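Local coordinates for protein probable starch synthase 4, chloroplastic/amyloplastic (Arabidopsis thaliana, PDB 6GNE) that is a probable soluble starch synthase of plastids with the GT-B glycosyltransferase fold, and binds adenosine-5'-diphosphate, at residues Tyr11-Ala16 with Glu47-Lys52; Ala17-Val22 with Asp30-Leu35; Tyr58-Asp63 with Thr88-Pro93. All coordinates share one frame; numbering follows the deposited sequence.

Interaction 1. Residues Tyr11-Ala16 with Glu47-Lys52; sequences YVVHIA and EIILPK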
# COMPACT_ATOMS: atom_id res chain seq x y z
N TYR A 11 13.14 11.63 -16.44
CA TYR A 11 11.72 11.81 -16.64
C TYR A 11 11.06 10.44 -16.38
O TYR A 11 11.26 9.48 -17.13
CB TYR A 11 11.44 12.35 -18.05
CG TYR A 11 9.96 12.47 -18.46
CD1 TYR A 11 8.92 12.51 -17.51
CD2 TYR A 11 9.62 12.57 -19.81
CE1 TYR A 11 7.60 12.64 -17.91
CE2 TYR A 11 8.30 12.67 -20.21
CZ TYR A 11 7.30 12.72 -19.27
OH TYR A 11 6.00 12.82 -19.68
N VAL A 12 10.30 10.39 -15.29
CA VAL A 12 9.73 9.16 -14.75
C VAL A 12 8.21 9.25 -14.76
O VAL A 12 7.63 10.13 -14.12
CB VAL A 12 10.19 8.98 -13.29
CG1 VAL A 12 9.70 7.65 -12.73
CG2 VAL A 12 11.71 9.12 -13.19
N VAL A 13 7.56 8.32 -15.46
CA VAL A 13 6.10 8.21 -15.43
C VAL A 13 5.64 6.98 -14.64
O VAL A 13 6.13 5.88 -14.85
CB VAL A 13 5.51 8.19 -16.85
CG1 VAL A 13 3.98 8.14 -16.80
CG2 VAL A 13 5.92 9.45 -17.58
N HIS A 14 4.71 7.18 -13.70
CA HIS A 14 4.11 6.08 -12.92
C HIS A 14 2.71 5.86 -13.44
O HIS A 14 1.92 6.79 -13.51
CB HIS A 14 4.07 6.40 -11.43
CG HIS A 14 5.39 6.36 -10.77
ND1 HIS A 14 5.80 5.31 -9.99
CD2 HIS A 14 6.43 7.24 -10.79
CE1 HIS A 14 7.03 5.54 -9.56
NE2 HIS A 14 7.44 6.70 -10.04
N ILE A 15 2.40 4.63 -13.78
CA ILE A 15 1.06 4.26 -14.20
C ILE A 15 0.56 3.33 -13.12
O ILE A 15 1.20 2.32 -12.83
CB ILE A 15 1.09 3.56 -15.58
CG1 ILE A 15 1.63 4.52 -16.65
CG2 ILE A 15 -0.29 3.04 -15.97
CD1 ILE A 15 2.05 3.83 -17.94
N ALA A 16 -0.58 3.65 -12.52
CA ALA A 16 -1.12 2.87 -11.42
C ALA A 16 -2.61 3.05 -11.30
O ALA A 16 -3.16 4.02 -11.85
CB ALA A 16 -0.45 3.28 -10.12
N GLU A 47 5.72 12.20 -13.15
CA GLU A 47 4.32 12.38 -13.58
C GLU A 47 3.56 11.09 -13.32
O GLU A 47 4.12 9.98 -13.38
CB GLU A 47 4.24 12.65 -15.08
CG GLU A 47 4.39 14.10 -15.50
CD GLU A 47 4.43 14.26 -17.01
OE1 GLU A 47 4.03 13.30 -17.73
OE2 GLU A 47 4.77 15.39 -17.45
N ILE A 48 2.27 11.22 -13.04
CA ILE A 48 1.45 10.07 -12.72
C ILE A 48 0.25 9.98 -13.64
O ILE A 48 -0.32 11.00 -13.96
CB ILE A 48 1.06 10.10 -11.25
CG1 ILE A 48 2.35 9.94 -10.42
CG2 ILE A 48 0.10 8.96 -10.92
CD1 ILE A 48 2.23 10.50 -9.04
N ILE A 49 -0.07 8.77 -14.07
CA ILE A 49 -1.24 8.52 -14.89
C ILE A 49 -2.17 7.59 -14.12
O ILE A 49 -1.76 6.50 -13.74
CB ILE A 49 -0.88 7.93 -16.26
CG1 ILE A 49 0.02 8.92 -17.03
CG2 ILE A 49 -2.14 7.58 -17.05
CD1 ILE A 49 0.62 8.36 -18.31
N LEU A 50 -3.42 8.06 -13.89
CA LEU A 50 -4.48 7.33 -13.18
C LEU A 50 -5.73 7.24 -14.00
O LEU A 50 -5.88 8.00 -14.95
CB LEU A 50 -4.87 8.08 -11.89
CG LEU A 50 -3.80 8.29 -10.83
CD1 LEU A 50 -4.35 9.11 -9.70
CD2 LEU A 50 -3.27 6.97 -10.33
N PRO A 51 -6.65 6.35 -13.64
CA PRO A 51 -7.98 6.50 -14.16
C PRO A 51 -8.70 7.66 -13.49
O PRO A 51 -8.36 8.05 -12.39
CB PRO A 51 -8.67 5.18 -13.78
CG PRO A 51 -7.57 4.23 -13.43
CD PRO A 51 -6.51 5.12 -12.84
N LYS A 52 -9.71 8.19 -14.17
CA LYS A 52 -10.64 9.11 -13.56
C LYS A 52 -11.79 8.27 -13.03
O LYS A 52 -12.78 8.03 -13.73
CB LYS A 52 -11.15 10.14 -14.56
CG LYS A 52 -12.16 11.12 -13.97
CD LYS A 52 -11.63 12.54 -13.81
CE LYS A 52 -12.73 13.54 -13.49
NZ LYS A 52 -14.04 13.27 -14.20

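Interaction 2. Residues Ala17-Val22 with Asp30-Leu35; sequences AEMAPV and DVVAGL. With ADP (adenosine-5'-diphosphate), chain F.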
# COMPACT_ATOMS: atom_id res chain seq x y z
N ALA A 17 -3.24 2.17 -10.54
CA ALA A 17 -4.67 2.26 -10.28
C ALA A 17 -5.01 3.13 -9.07
O ALA A 17 -6.17 3.44 -8.88
CB ALA A 17 -5.27 0.87 -10.10
N GLU A 18 -4.01 3.50 -8.28
CA GLU A 18 -4.19 4.35 -7.09
C GLU A 18 -3.11 5.39 -6.91
O GLU A 18 -1.96 5.21 -7.32
CB GLU A 18 -4.15 3.50 -5.81
CG GLU A 18 -5.25 2.48 -5.64
CD GLU A 18 -5.00 1.64 -4.38
OE1 GLU A 18 -4.90 2.20 -3.25
OE2 GLU A 18 -4.91 0.40 -4.51
N MET A 19 -3.50 6.47 -6.24
CA MET A 19 -2.59 7.45 -5.69
C MET A 19 -3.28 8.16 -4.52
O MET A 19 -4.37 8.71 -4.66
CB MET A 19 -2.20 8.47 -6.74
CG MET A 19 -1.07 9.40 -6.29
SD MET A 19 -0.91 10.85 -7.33
CE MET A 19 0.12 11.85 -6.30
N ALA A 20 -2.61 8.14 -3.38
CA ALA A 20 -3.11 8.81 -2.20
C ALA A 20 -2.94 10.32 -2.38
O ALA A 20 -1.87 10.74 -2.84
CB ALA A 20 -2.37 8.32 -0.97
N PRO A 21 -3.93 11.14 -2.02
CA PRO A 21 -5.22 10.77 -1.37
C PRO A 21 -6.41 10.64 -2.33
O PRO A 21 -7.43 10.18 -1.91
CB PRO A 21 -5.50 11.99 -0.49
CG PRO A 21 -4.91 13.13 -1.26
CD PRO A 21 -3.73 12.60 -2.04
N VAL A 22 -6.22 11.05 -3.59
CA VAL A 22 -7.26 11.15 -4.58
C VAL A 22 -7.92 9.83 -4.94
O VAL A 22 -9.13 9.78 -5.19
CB VAL A 22 -6.74 11.88 -5.85
CG1 VAL A 22 -5.64 11.11 -6.60
CG2 VAL A 22 -7.87 12.19 -6.81
N ASP A 30 -0.65 4.87 -1.24
CA ASP A 30 0.27 5.62 -0.39
C ASP A 30 1.66 5.67 -1.00
O ASP A 30 2.31 6.73 -1.01
CB ASP A 30 0.38 5.02 1.02
CG ASP A 30 -0.78 5.39 1.91
OD1 ASP A 30 -1.64 6.22 1.56
OD2 ASP A 30 -0.83 4.86 3.04
N VAL A 31 2.10 4.51 -1.48
CA VAL A 31 3.42 4.34 -2.04
C VAL A 31 3.62 5.14 -3.33
O VAL A 31 4.66 5.78 -3.51
CB VAL A 31 3.72 2.84 -2.26
CG1 VAL A 31 5.01 2.63 -3.08
CG2 VAL A 31 3.83 2.15 -0.88
N VAL A 32 2.62 5.12 -4.20
CA VAL A 32 2.74 5.82 -5.48
C VAL A 32 3.01 7.30 -5.20
O VAL A 32 3.93 7.85 -5.77
CB VAL A 32 1.52 5.61 -6.40
CG1 VAL A 32 1.56 6.55 -7.60
CG2 VAL A 32 1.51 4.17 -6.86
N ALA A 33 2.23 7.91 -4.31
CA ALA A 33 2.43 9.32 -3.92
C ALA A 33 3.77 9.56 -3.20
O ALA A 33 4.52 10.49 -3.52
CB ALA A 33 1.27 9.80 -3.06
N GLY A 34 4.07 8.69 -2.25
CA GLY A 34 5.24 8.87 -1.42
C GLY A 34 6.56 8.74 -2.17
O GLY A 34 7.44 9.60 -2.02
N LEU A 35 6.69 7.67 -2.95
CA LEU A 35 7.84 7.50 -3.83
C LEU A 35 7.88 8.56 -4.91
O LEU A 35 8.96 9.07 -5.21
CB LEU A 35 7.83 6.11 -4.49
CG LEU A 35 8.97 5.80 -5.47
CD1 LEU A 35 10.34 5.98 -4.81
CD2 LEU A 35 8.79 4.38 -5.95
PB ADP F . -2.69 -2.77 2.85
O1B ADP F . -2.00 -2.20 1.65
O2B ADP F . -4.05 -2.21 3.17
O3B ADP F . -2.71 -4.28 2.81
PA ADP F . -0.74 -1.15 4.24
O1A ADP F . -0.30 -1.13 5.67
O2A ADP F . 0.37 -1.27 3.23
O3A ADP F . -1.79 -2.36 4.13
O5' ADP F . -1.59 0.16 3.86
C5' ADP F . -2.77 0.54 4.57
C4' ADP F . -3.13 2.03 4.45
O4' ADP F . -4.56 2.18 4.43
C3' ADP F . -2.68 2.86 5.63
O3' ADP F . -2.52 4.20 5.21
C2' ADP F . -3.86 2.79 6.58
O2' ADP F . -3.90 3.88 7.48
C1' ADP F . -5.00 2.85 5.61
N9 ADP F . -6.23 2.18 6.09
C8 ADP F . -6.48 0.87 6.11
N7 ADP F . -7.73 0.63 6.57
C5 ADP F . -8.30 1.82 6.85
C6 ADP F . -9.62 2.30 7.38
N6 ADP F . -10.58 1.41 7.71
N1 ADP F . -9.79 3.64 7.51
C2 ADP F . -8.80 4.51 7.18
N3 ADP F . -7.60 4.13 6.71
C4 ADP F . -7.30 2.83 6.53

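Interaction 3. Residues Tyr58-Asp63 with Thr88-Pro93; sequences YDRVRD and TVEGLP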
# COMPACT_ATOMS: atom_id res chain seq x y z
N TYR A 58 -11.98 14.50 -4.39
CA TYR A 58 -11.72 15.74 -5.09
C TYR A 58 -10.88 16.77 -4.36
O TYR A 58 -10.29 17.63 -5.02
CB TYR A 58 -13.04 16.36 -5.60
CG TYR A 58 -13.46 15.69 -6.88
CD1 TYR A 58 -12.81 15.98 -8.08
CD2 TYR A 58 -14.44 14.68 -6.89
CE1 TYR A 58 -13.14 15.31 -9.26
CE2 TYR A 58 -14.81 14.03 -8.07
CZ TYR A 58 -14.13 14.34 -9.26
OH TYR A 58 -14.43 13.73 -10.47
N ASP A 59 -10.72 16.66 -3.05
CA ASP A 59 -10.42 17.87 -2.30
C ASP A 59 -8.97 18.27 -2.17
O ASP A 59 -8.70 19.37 -1.69
CB ASP A 59 -11.20 17.95 -0.97
CG ASP A 59 -10.97 16.80 -0.11
OD1 ASP A 59 -9.78 16.63 0.21
OD2 ASP A 59 -11.98 16.11 0.29
N ARG A 60 -8.05 17.43 -2.62
CA ARG A 60 -6.64 17.82 -2.68
C ARG A 60 -6.17 17.98 -4.11
O ARG A 60 -4.98 18.18 -4.34
CB ARG A 60 -5.79 16.81 -1.91
CG ARG A 60 -6.36 16.47 -0.52
CD ARG A 60 -6.29 17.66 0.44
NE ARG A 60 -4.94 17.82 1.03
CZ ARG A 60 -4.50 18.90 1.68
NH1 ARG A 60 -5.29 19.96 1.91
NH2 ARG A 60 -3.25 18.92 2.13
N VAL A 61 -7.12 17.98 -5.05
CA VAL A 61 -6.83 18.11 -6.46
C VAL A 61 -6.88 19.58 -6.76
O VAL A 61 -7.91 20.17 -6.64
CB VAL A 61 -7.85 17.34 -7.31
CG1 VAL A 61 -7.50 17.44 -8.79
CG2 VAL A 61 -7.89 15.87 -6.92
N ARG A 62 -5.76 20.16 -7.18
CA ARG A 62 -5.68 21.54 -7.66
C ARG A 62 -5.76 21.59 -9.17
O ARG A 62 -5.35 20.64 -9.86
CB ARG A 62 -4.35 22.17 -7.24
CG ARG A 62 -3.95 21.99 -5.80
CD ARG A 62 -4.82 22.78 -4.84
NE ARG A 62 -4.53 22.33 -3.49
CZ ARG A 62 -5.38 21.76 -2.62
NH1 ARG A 62 -6.67 21.57 -2.89
NH2 ARG A 62 -4.91 21.40 -1.44
N ASP A 63 -6.28 22.70 -9.70
CA ASP A 63 -6.26 22.97 -11.14
C ASP A 63 -6.73 21.79 -11.98
O ASP A 63 -6.10 21.45 -12.95
CB ASP A 63 -4.86 23.41 -11.61
CG ASP A 63 -4.22 24.42 -10.70
OD1 ASP A 63 -4.65 25.58 -10.74
OD2 ASP A 63 -3.27 24.07 -9.98
N THR A 88 -3.10 18.69 -10.14
CA THR A 88 -1.91 18.58 -9.33
C THR A 88 -2.34 18.05 -7.98
O THR A 88 -3.25 18.60 -7.36
CB THR A 88 -1.20 19.92 -9.23
OG1 THR A 88 -0.87 20.38 -10.56
CG2 THR A 88 0.09 19.80 -8.43
N VAL A 89 -1.72 16.94 -7.60
CA VAL A 89 -2.06 16.24 -6.38
C VAL A 89 -0.78 16.20 -5.56
O VAL A 89 0.19 15.49 -5.90
CB VAL A 89 -2.58 14.82 -6.64
CG1 VAL A 89 -2.91 14.12 -5.33
CG2 VAL A 89 -3.79 14.86 -7.57
N GLU A 90 -0.79 17.00 -4.50
CA GLU A 90 0.33 17.21 -3.61
C GLU A 90 1.66 17.48 -4.30
O GLU A 90 2.68 16.84 -4.03
CB GLU A 90 0.33 16.11 -2.55
CG GLU A 90 -0.63 16.51 -1.41
CD GLU A 90 -0.95 15.40 -0.43
OE1 GLU A 90 -0.09 14.50 -0.29
OE2 GLU A 90 -2.06 15.47 0.17
N GLY A 91 1.60 18.44 -5.22
CA GLY A 91 2.76 18.86 -5.99
C GLY A 91 3.11 17.96 -7.16
O GLY A 91 3.98 18.32 -7.93
N LEU A 92 2.47 16.81 -7.32
CA LEU A 92 2.74 15.96 -8.48
C LEU A 92 1.76 16.26 -9.63
O LEU A 92 0.57 16.37 -9.39
CB LEU A 92 2.67 14.47 -8.10
CG LEU A 92 3.77 14.06 -7.12
CD1 LEU A 92 3.37 12.79 -6.43
CD2 LEU A 92 5.12 13.95 -7.79
N PRO A 93 2.26 16.38 -10.86
CA PRO A 93 1.33 16.42 -12.00
C PRO A 93 0.66 15.07 -12.23
O PRO A 93 1.33 14.05 -12.21
CB PRO A 93 2.22 16.79 -13.20
CG PRO A 93 3.54 17.16 -12.64
CD PRO A 93 3.66 16.50 -11.29

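Interaction 1. Residues Tyr11-Ala16 with Glu47-Lys52
Val13 and Ile49 share one face of a parallel strand pair, and their side chains meet where Val13 CG1 lies 3.7 Å from Ile49 CD1. The chi1 of Val13 (-178°) sets CG1 anti to the backbone N and over toward this isoleucine. Ile15 continues the same apolar row, its CG1 facing Ile49 CB. On the other face of the sheet His14 CB packs beside Ile48 CG1, while the imidazole itself is fixed from elsewhere, its ND1 hydrogen-bonded to NE2 of His145. Between these faces runs the alternating parallel bonding that keeps the residues in register: Glu47 N to Val12 O at 3.0 Å, His14 N to Glu47 O at 2.9 Å, Ile49 N to His14 O at 2.9 Å. His14 thus both donates and accepts across the gap. CA-H groups of Val13 and Ile48 add to the grip on the oxygens of Glu47 and His14. The last bond, Ala16 N to Ile49 O, is weak at 3.3 Å, and the strands begin to part there, with Leu50 CD2 against the carbonyl oxygen of Ala16. At the beginning of the pair the buried core gives way to a partly exposed tyrosine. The phenol of Tyr11 gives its OH to Glu47 OE1 at 2.8 Å, approaching from above the carboxylate plane. Ring and carboxylate planes stand 75° apart, and OE1 lies at the ring's edge, in its plane. Strand 11-15 is flanked by strand 141-145 on its other side, as strand 45-51 is by strand 92-100, in the Rossmann-like sheet of the N-terminal domain. Helix 117-134 covers the face of Ile15 and Ile49, and helix 27-41 completes the beta-alpha-beta unit.

Interaction 2. Residues Ala17-Val22 with Asp30-Leu35
Met19 has CG anti to its backbone N (chi1 -171°) and stays extended beyond it, which lays the thioether chain against Val32 and Ala33 of helix 27-41. In Asp30, chi1 of -79° sets CG anti to the carbonyl carbon, and chi2 near zero (-8°) then turns OD1 to Ala20, although CB points away from the loop. Met19 CG touches both helix residues, 4.0 Å from Ala33 CB and 4.1 Å from Val32 CG1, the Met19 and Val32 side chains crossing at about a right angle, and Met19 CE returns to Ala33 CB at 4.0 Å. Beside them Val32 turns its branched end to the backbone oxygen of Glu18, which is 3.6 Å from Val32 CB. Ala20 points its CB at the helix and approaches Asp30 OD1 to 3.4 Å, while its carbonyl oxygen faces the CB of Ala33. With only a CB at Ala20 and Ala33, loop and helix lie close here, just before the cis peptide bond that precedes Pro21. The two oxygens of Asp30 have separate tasks: OD2 accepts O3' of adenosine-5'-diphosphate at 2.8 Å, and OD1 forms a salt bridge with Lys24. The carboxylate of Glu18 is likewise pinned, OE1 by the backbone N of Val25 and Gly26 and OE2 by the hydroxyl of Tyr112, beside the bound AC1. Between the segments lies the Lys-x-Gly-Gly-Leu motif familiar from starch and glycogen synthases. No hydrogen bond crosses this contact; loop and helix cohere through alkyl groups and through carbonyl and carboxylate oxygens resting on alkyl carbons, while the polar ends of Asp30 and Glu18 are engaged with the motif and the ligand pockets. Lys24 would be expected to stabilise the negative charge with which Asp30 receives the ribose hydroxyl.

Interaction 3. Residues Tyr58-Asp63 with Thr88-Pro93
Arg62 and Thr88 form an antiparallel hydrogen-bonded pair, with Arg62 N to Thr88 O and Thr88 N to Arg62 O both at 3.0 Å, the first nearly straight at 174°. Just beyond, a type I' turn from Val89 to Leu92 sends the chain from strand 78-89 into strand 92-100. The side chains of the hydrogen-bonded pair lie on one face, Arg62 CB and CG resting near Thr88 O; on the other, Val61 CG2 is a loose 4.3 Å from Val89 CG2. Arg60, bent at chi2 (-68°) and again at chi3, brings its guanidinium to Glu90, whose OE2 sits at the guanidinium edge, in its plane. Arg60 NE to Glu90 OE2 is 3.8 Å, a long salt bridge, and the two flat groups are turned 73° apart. Arg62 folds back over its own segment instead: its NH1 donates to Asp59 O at 3.2 Å from above the carbonyl plane, and Arg60 O lies 4.0 Å above the centre of its guanidinium. Both arginines are exposed, so these polar contacts lie on the solvent side of the pair. The other oxygen of Glu90, OE1, has a salt bridge to Lys37 of helix 27-41, and Gly91 O accepts Gln40 NE2. Leu92 packs on this helix and on strand 45-51, while Arg60 touches Pro21.

Overall arrangement
All three contacts belong to the N-terminal domain of this GT-B protein. Interaction 2 comes within the chain span that interaction 1 brackets, and interaction 3 follows both. The centres of interactions 1 and 2 lie about 10 Å apart, those of interactions 2 and 3 about 12 Å, and those of interactions 1 and 3 about 13 Å. Interactions 1 and 3 share the mixed sheet, where strands 45-51 and 92-100 are neighbours joined by a probable hydrogen bond from Ile48 N to Pro93 O. Met19 of interaction 2 meets both, its SD on Ile48 and its CE on Leu92. The sheet thereby backs the loop and helix carrying the ligand-pocket residues, while interaction 3 lies at the surface.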